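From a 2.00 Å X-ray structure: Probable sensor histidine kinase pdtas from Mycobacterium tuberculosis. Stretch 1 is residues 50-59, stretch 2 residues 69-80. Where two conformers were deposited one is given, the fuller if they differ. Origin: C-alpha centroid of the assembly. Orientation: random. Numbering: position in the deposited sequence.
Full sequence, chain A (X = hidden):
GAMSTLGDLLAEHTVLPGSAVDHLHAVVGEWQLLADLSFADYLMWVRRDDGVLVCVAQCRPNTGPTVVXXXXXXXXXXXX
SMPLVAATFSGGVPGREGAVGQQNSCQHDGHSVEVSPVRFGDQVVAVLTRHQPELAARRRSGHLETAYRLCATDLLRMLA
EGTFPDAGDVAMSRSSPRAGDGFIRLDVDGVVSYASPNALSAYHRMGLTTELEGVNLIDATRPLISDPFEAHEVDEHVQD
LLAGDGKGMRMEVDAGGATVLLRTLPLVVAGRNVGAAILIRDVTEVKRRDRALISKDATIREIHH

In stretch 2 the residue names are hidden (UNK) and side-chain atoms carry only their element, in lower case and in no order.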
ATOM      1  N   ASP A  50      -0.928  37.800   0.503  1.00 53.77           N
ATOM      2  CA  ASP A  50      -0.678  38.291  -0.868  0.50 53.86           C
ATOM      3  C   ASP A  50      -1.709  37.848  -1.919  1.00 53.20           C
ATOM      4  O   ASP A  50      -1.740  38.419  -3.030  1.00 53.37           O
ATOM      5  CB  ASP A  50       0.721  37.834  -1.350  0.50 54.54           C
ATOM      6  CG  ASP A  50       1.856  38.354  -0.479  0.50 55.84           C
ATOM      7  OD1 ASP A  50       2.118  39.580  -0.507  0.50 57.87           O
ATOM      8  OD2 ASP A  50       2.523  37.530   0.201  0.50 56.93           O
ATOM      9  N   GLY A  51      -2.546  36.855  -1.595  1.00 51.24           N
ATOM     10  CA  GLY A  51      -3.379  36.195  -2.615  1.00 47.93           C
ATOM     11  C   GLY A  51      -2.510  35.246  -3.467  1.00 46.14           C
ATOM     12  O   GLY A  51      -2.999  34.597  -4.406  1.00 45.38           O
ATOM     13  N   VAL A  52      -1.208  35.207  -3.175  1.00 44.18           N
ATOM     14  CA  VAL A  52      -0.287  34.318  -3.890  1.00 43.13           C
ATOM     15  C   VAL A  52      -0.566  32.832  -3.422  1.00 42.94           C
ATOM     16  O   VAL A  52      -0.925  32.595  -2.268  1.00 43.08           O
ATOM     17  CB  VAL A  52       1.211  34.784  -3.694  1.00 44.11           C
ATOM     18  CG1 VAL A  52       2.199  33.684  -3.951  1.00 43.19           C
ATOM     19  CG2 VAL A  52       1.561  36.066  -4.614  1.00 42.10           C
ATOM     20  N   LEU A  53      -0.389  31.874  -4.324  1.00 42.74           N
ATOM     21  CA  LEU A  53      -0.663  30.462  -4.029  1.00 41.53           C
ATOM     22  C   LEU A  53       0.628  29.658  -3.795  1.00 39.56           C
ATOM     23  O   LEU A  53       1.582  29.806  -4.548  1.00 39.69           O
ATOM     24  CB  LEU A  53      -1.459  29.838  -5.169  1.00 40.29           C
ATOM     25  CG  LEU A  53      -2.696  30.591  -5.604  1.00 40.66           C
ATOM     26  CD1 LEU A  53      -3.449  29.789  -6.650  1.00 35.63           C
ATOM     27  CD2 LEU A  53      -3.593  30.951  -4.446  1.00 41.48           C
ATOM     28  N   VAL A  54       0.594  28.762  -2.800  1.00 37.17           N
ATOM     29  CA  VAL A  54       1.705  27.914  -2.449  1.00 34.52           C
ATOM     30  C   VAL A  54       1.243  26.455  -2.388  1.00 33.64           C
ATOM     31  O   VAL A  54       0.220  26.126  -1.714  1.00 30.95           O
ATOM     32  CB  VAL A  54       2.217  28.311  -1.057  1.00 35.64           C
ATOM     33  CG1 VAL A  54       3.462  27.508  -0.667  1.00 33.62           C
ATOM     34  CG2 VAL A  54       2.471  29.823  -1.014  1.00 37.89           C
ATOM     35  N   CYS A  55       1.953  25.578  -3.100  1.00 32.53           N
ATOM     36  CA  CYS A  55       1.688  24.111  -2.939  1.00 30.66           C
ATOM     37  C   CYS A  55       2.452  23.623  -1.694  1.00 29.69           C
ATOM     38  O   CYS A  55       3.706  23.762  -1.594  1.00 28.94           O
ATOM     39  CB  CYS A  55       2.126  23.313  -4.169  1.00 31.52           C
ATOM     40  SG  CYS A  55       1.960  21.481  -3.941  1.00 32.36           S
ATOM     41  N   VAL A  56       1.717  23.055  -0.723  1.00 28.92           N
ATOM     42  CA  VAL A  56       2.304  22.731   0.563  1.00 26.16           C
ATOM     43  C   VAL A  56       2.353  21.191   0.783  1.00 27.26           C
ATOM     44  O   VAL A  56       2.952  20.770   1.752  1.00 25.11           O
ATOM     45  CB  VAL A  56       1.539  23.372   1.772  1.00 27.37           C
ATOM     46  CG1 VAL A  56       1.649  24.951   1.761  1.00 29.15           C
ATOM     47  CG2 VAL A  56       0.079  22.974   1.707  1.00 27.80           C
ATOM     48  N   ALA A  57       1.774  20.397  -0.120  1.00 26.61           N
ATOM     49  CA  ALA A  57       1.810  18.923   0.034  1.00 26.49           C
ATOM     50  C   ALA A  57       1.411  18.310  -1.243  1.00 26.81           C
ATOM     51  O   ALA A  57       0.740  18.953  -2.084  1.00 27.35           O
ATOM     52  CB  ALA A  57       0.897  18.392   1.199  1.00 25.35           C
ATOM     53  N   GLN A  58       1.827  17.042  -1.425  1.00 24.87           N
ATOM     54  CA  GLN A  58       1.562  16.365  -2.643  1.00 24.87           C
ATOM     55  C   GLN A  58       1.466  14.860  -2.344  1.00 26.05           C
ATOM     56  O   GLN A  58       2.247  14.329  -1.494  1.00 22.93           O
ATOM     57  CB  GLN A  58       2.780  16.591  -3.559  1.00 26.35           C
ATOM     58  CG  GLN A  58       2.757  15.717  -4.878  1.00 28.82           C
ATOM     59  CD  GLN A  58       3.931  16.120  -5.787  1.00 32.74           C
ATOM     60  OE1 GLN A  58       4.802  16.881  -5.373  1.00 32.84           O
ATOM     61  NE2 GLN A  58       3.937  15.630  -7.015  1.00 33.23           N
ATOM     62  N   CYS A  59       0.561  14.175  -2.980  1.00 23.04           N
ATOM     63  CA  CYS A  59       0.493  12.714  -2.872  0.50 25.56           C
ATOM     64  C   CYS A  59       0.441  12.061  -4.243  1.00 26.52           C
ATOM     65  O   CYS A  59      -0.205  12.602  -5.149  1.00 29.54           O
ATOM     66  CB  CYS A  59      -0.764  12.316  -2.072  0.50 26.14           C
ATOM     67  SG  CYS A  59      -0.779  10.626  -1.406  0.50 24.09           S
ATOM     68  N   UNK A  69       5.618  13.877 -11.968  1.00 34.50           N
ATOM     69  CA  UNK A  69       6.879  13.179 -11.734  1.00 36.79           C
ATOM     70  C   UNK A  69       7.811  14.052 -10.949  1.00 37.05           C
ATOM     71  O   UNK A  69       8.712  13.537 -10.275  1.00 39.02           O
ATOM     72  c   UNK A  69       7.529  12.766 -13.069  1.00 37.48           C
ATOM     73  c   UNK A  69       6.230   9.610 -14.239  1.00 40.50           C
ATOM     74  c   UNK A  69       5.696  11.715 -14.543  1.00 40.16           C
ATOM     75  c   UNK A  69       6.793  11.680 -13.753  1.00 37.82           C
ATOM     76  n   UNK A  69       7.101  10.349 -13.573  1.00 42.22           N
ATOM     77  n   UNK A  69       5.369  10.419 -14.839  1.00 42.14           N
ATOM     78  N   UNK A  70       7.532  15.357 -10.960  1.00 37.37           N
ATOM     79  CA  UNK A  70       8.354  16.354 -10.313  1.00 38.80           C
ATOM     80  C   UNK A  70       7.807  16.671  -8.923  1.00 37.33           C
ATOM     81  O   UNK A  70       6.624  16.527  -8.695  1.00 34.49           O
ATOM     82  c   UNK A  70       8.725  18.884 -10.451  1.00 43.99           C
ATOM     83  o   UNK A  70       9.397  17.396 -12.235  1.00 45.51           O
ATOM     84  c   UNK A  70       8.398  17.619 -11.220  1.00 40.35           C
ATOM     85  N   UNK A  71       8.688  17.043  -7.993  1.00 35.78           N
ATOM     86  CA  UNK A  71       8.221  17.422  -6.684  1.00 35.55           C
ATOM     87  C   UNK A  71       7.628  18.832  -6.714  1.00 35.25           C
ATOM     88  O   UNK A  71       8.358  19.802  -6.871  1.00 33.29           O
ATOM     89  c   UNK A  71       9.345  17.345  -5.661  1.00 34.74           C
ATOM     90  o   UNK A  71       7.651  17.867  -3.989  1.00 39.82           O
ATOM     91  o   UNK A  71       9.684  17.336  -3.282  1.00 36.76           O
ATOM     92  c   UNK A  71       8.848  17.520  -4.211  1.00 38.49           C
ATOM     93  N   UNK A  72       6.318  18.949  -6.477  1.00 34.02           N
ATOM     94  CA  UNK A  72       5.639  20.267  -6.495  1.00 32.63           C
ATOM     95  C   UNK A  72       5.599  21.060  -5.174  1.00 33.69           C
ATOM     96  O   UNK A  72       5.228  22.282  -5.141  1.00 32.80           O
ATOM     97  c   UNK A  72       4.187  20.114  -7.109  1.00 33.66           C
ATOM     98  N   UNK A  73       6.004  20.424  -4.079  1.00 31.74           N
ATOM     99  CA  UNK A  73       5.902  21.015  -2.777  1.00 31.87           C
ATOM    100  C   UNK A  73       6.843  22.214  -2.683  1.00 34.27           C
ATOM    101  O   UNK A  73       7.995  22.123  -3.136  1.00 33.48           O
ATOM    102  c   UNK A  73       5.242  18.799  -1.704  1.00 28.40           C
ATOM    103  c   UNK A  73       6.181  20.704  -0.358  1.00 31.97           C
ATOM    104  c   UNK A  73       6.262  20.017  -1.679  1.00 31.36           C
ATOM    105  N   UNK A  74       6.336  23.314  -2.112  1.00 34.43           N
ATOM    106  CA  UNK A  74       7.099  24.551  -1.961  1.00 38.10           C
ATOM    107  C   UNK A  74       6.946  25.480  -3.165  1.00 38.63           C
ATOM    108  O   UNK A  74       7.385  26.609  -3.120  1.00 39.49           O
ATOM    109  N   UNK A  75       6.349  25.002  -4.245  1.00 39.48           N
ATOM    110  CA  UNK A  75       6.051  25.843  -5.423  1.00 40.53           C
ATOM    111  C   UNK A  75       5.173  27.060  -5.025  1.00 40.44           C
ATOM    112  O   UNK A  75       4.111  26.900  -4.429  1.00 37.27           O
ATOM    113  c   UNK A  75       4.710  26.009  -7.579  1.00 44.51           C
ATOM    114  c   UNK A  75       5.208  25.073  -6.459  1.00 40.41           C
ATOM    115  o   UNK A  75       5.975  24.042  -7.069  1.00 42.57           O
ATOM    116  N   UNK A  76       5.572  28.262  -5.473  1.00 42.06           N
ATOM    117  CA  UNK A  76       4.908  29.505  -5.090  1.00 43.76           C
ATOM    118  C   UNK A  76       4.586  30.201  -6.392  1.00 45.82           C
ATOM    119  O   UNK A  76       5.458  30.389  -7.274  1.00 45.84           O
ATOM    120  c   UNK A  76       6.105  29.759  -2.834  1.00 43.69           C
ATOM    121  c   UNK A  76       5.216  31.794  -4.016  1.00 45.26           C
ATOM    122  c   UNK A  76       5.825  30.388  -4.227  1.00 44.25           C
ATOM    123  N   UNK A  77       3.327  30.528  -6.565  1.00 47.20           N
ATOM    124  CA  UNK A  77       2.852  30.865  -7.891  1.00 48.59           C
ATOM    125  C   UNK A  77       1.854  32.019  -7.782  1.00 48.56           C
ATOM    126  O   UNK A  77       1.100  32.132  -6.789  1.00 46.89           O
ATOM    127  c   UNK A  77       0.799  29.746  -8.852  1.00 50.61           C
ATOM    128  c   UNK A  77       3.051  29.149  -9.763  1.00 51.02           C
ATOM    129  c   UNK A  77       2.256  29.599  -8.551  1.00 49.07           C
ATOM    130  N   UNK A  78       1.880  32.920  -8.764  1.00 48.35           N
ATOM    131  CA  UNK A  78       0.896  33.976  -8.759  1.00 48.07           C
ATOM    132  C   UNK A  78      -0.547  33.385  -8.928  1.00 47.17           C
ATOM    133  O   UNK A  78      -0.774  32.378  -9.650  1.00 45.82           O
ATOM    134  c   UNK A  78       1.217  35.024  -9.796  1.00 48.77           C
ATOM    135  N   UNK A  79      -1.480  33.982  -8.195  1.00 48.22           N
ATOM    136  CA  UNK A  79      -2.874  33.515  -8.147  1.00 50.61           C
ATOM    137  C   UNK A  79      -3.509  33.430  -9.521  1.00 51.61           C
ATOM    138  O   UNK A  79      -4.239  32.489  -9.794  1.00 51.23           O
ATOM    139  c   UNK A  79      -3.714  34.397  -7.233  1.00 50.68           C
ATOM    140  N   UNK A  80      -3.224  34.401 -10.401  1.00 53.25           N
ATOM    141  CA  UNK A  80      -3.871  34.405 -11.721  1.00 55.41           C
ATOM    142  C   UNK A  80      -3.241  33.400 -12.675  1.00 55.30           C
ATOM    143  O   UNK A  80      -3.801  33.138 -13.735  1.00 56.19           O
ATOM    144  c   UNK A  80      -3.980  35.823 -12.341  1.00 55.94           C
ATOM    145  c   UNK A  80      -2.763  36.187 -13.187  1.00 60.96           C
ATOM    146  n   UNK A  80      -1.840  36.948 -12.599  1.00 62.20           N
ATOM    147  o   UNK A  80      -2.647  35.777 -14.354  1.00 65.23           O
TER
HETATM  148  O   HOH W   1       6.430  15.646  -3.493  1.00 34.71           O

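Position 69 carries one carbon and then a five-membered ring of three carbons and two nitrogens, an imidazole; its CA-to-CB bond points away from stretch 1, and the residue is His-69. Position 70 has a carbon bearing one oxygen and one carbon, the branching of Thr-70. Its CA-to-CB bond also points away, but its backbone O accepts a hydrogen bond from Gln-58 NE2 (3.3 Å, 168°).

At position 71 the second of two carbons carries two oxygens, a carboxylate: Asp-71. One of them, OD1, accepts a hydrogen bond from the backbone N of position 73 at 3.0 Å. Asp-71 OD1 also lies 3.3 Å from Gln-58 OE1; both are acceptors, and a water donates to each, at 2.8 Å to Gln-58 OE1 and, weakly, at 2.6 Å to Asp-71 OD1.

Position 72 has a single carbon, its CB, 4.1 Å from Cys-55 SG, and is Ala-72. Its N donates to Gln-58 OE1 (2.8 Å, 161°), so the Gln-58 amide uses both its ends on backbone. Position 73 shows one carbon carrying two more and no heteroatom, and Val-73 follows; its CG2 is 3.8 Å from Gln-58 CB.

Position 74 has no side-chain atoms. With phi/psi of 90/-10°, a CB would jam against the carbonyl O of Val-73, so the backbone itself calls for Gly-74. Its N donates to Cys-55 O at 2.7 Å. Position 75 again has a carbon bearing one oxygen and one carbon, which identifies Thr-75. Thr-75 OG1 donates to Ala-72 O at 2.7 Å, reinforcing the type II turn from Ala-72, which Thr-75 N closes onto Ala-72 O at 3.1 Å.

Positions 76 and 77 each have a three-carbon branched side chain. The first is Val-76, whose CG1 lies 3.6 Å from Val-52 CG1; the second is Val-77, whose CG1 lies 4.3 Å from Leu-53 CB, with chi1 at 117°, between wells. Position 78 has one carbon, pointing away: Ala-78. Position 79 also has one, its CB a tight 2.9 Å from Gly-51 O: Ala-79. Position 80 has two carbons, the second bearing one oxygen and one nitrogen, a carboxamide: Asn-80, out of contact.

The contact is a short antiparallel pairing extended by a turn. Leu-53 N to Val-77 O (2.9 Å) and Val-77 N to Leu-53 O (2.8 Å) form a reciprocal pair, and Cys-55 N to Thr-75 O (2.9 Å) continues it. Leu-53 and Val-77 share one sheet face, Val-54 and Val-76 the other. At the turn's first residue and just before it, the Gln-58 side chain hydrogen-bonds to Ala-72 N and Thr-70 O.

Stretch 2 69-80: HTDAVGTVVAAN
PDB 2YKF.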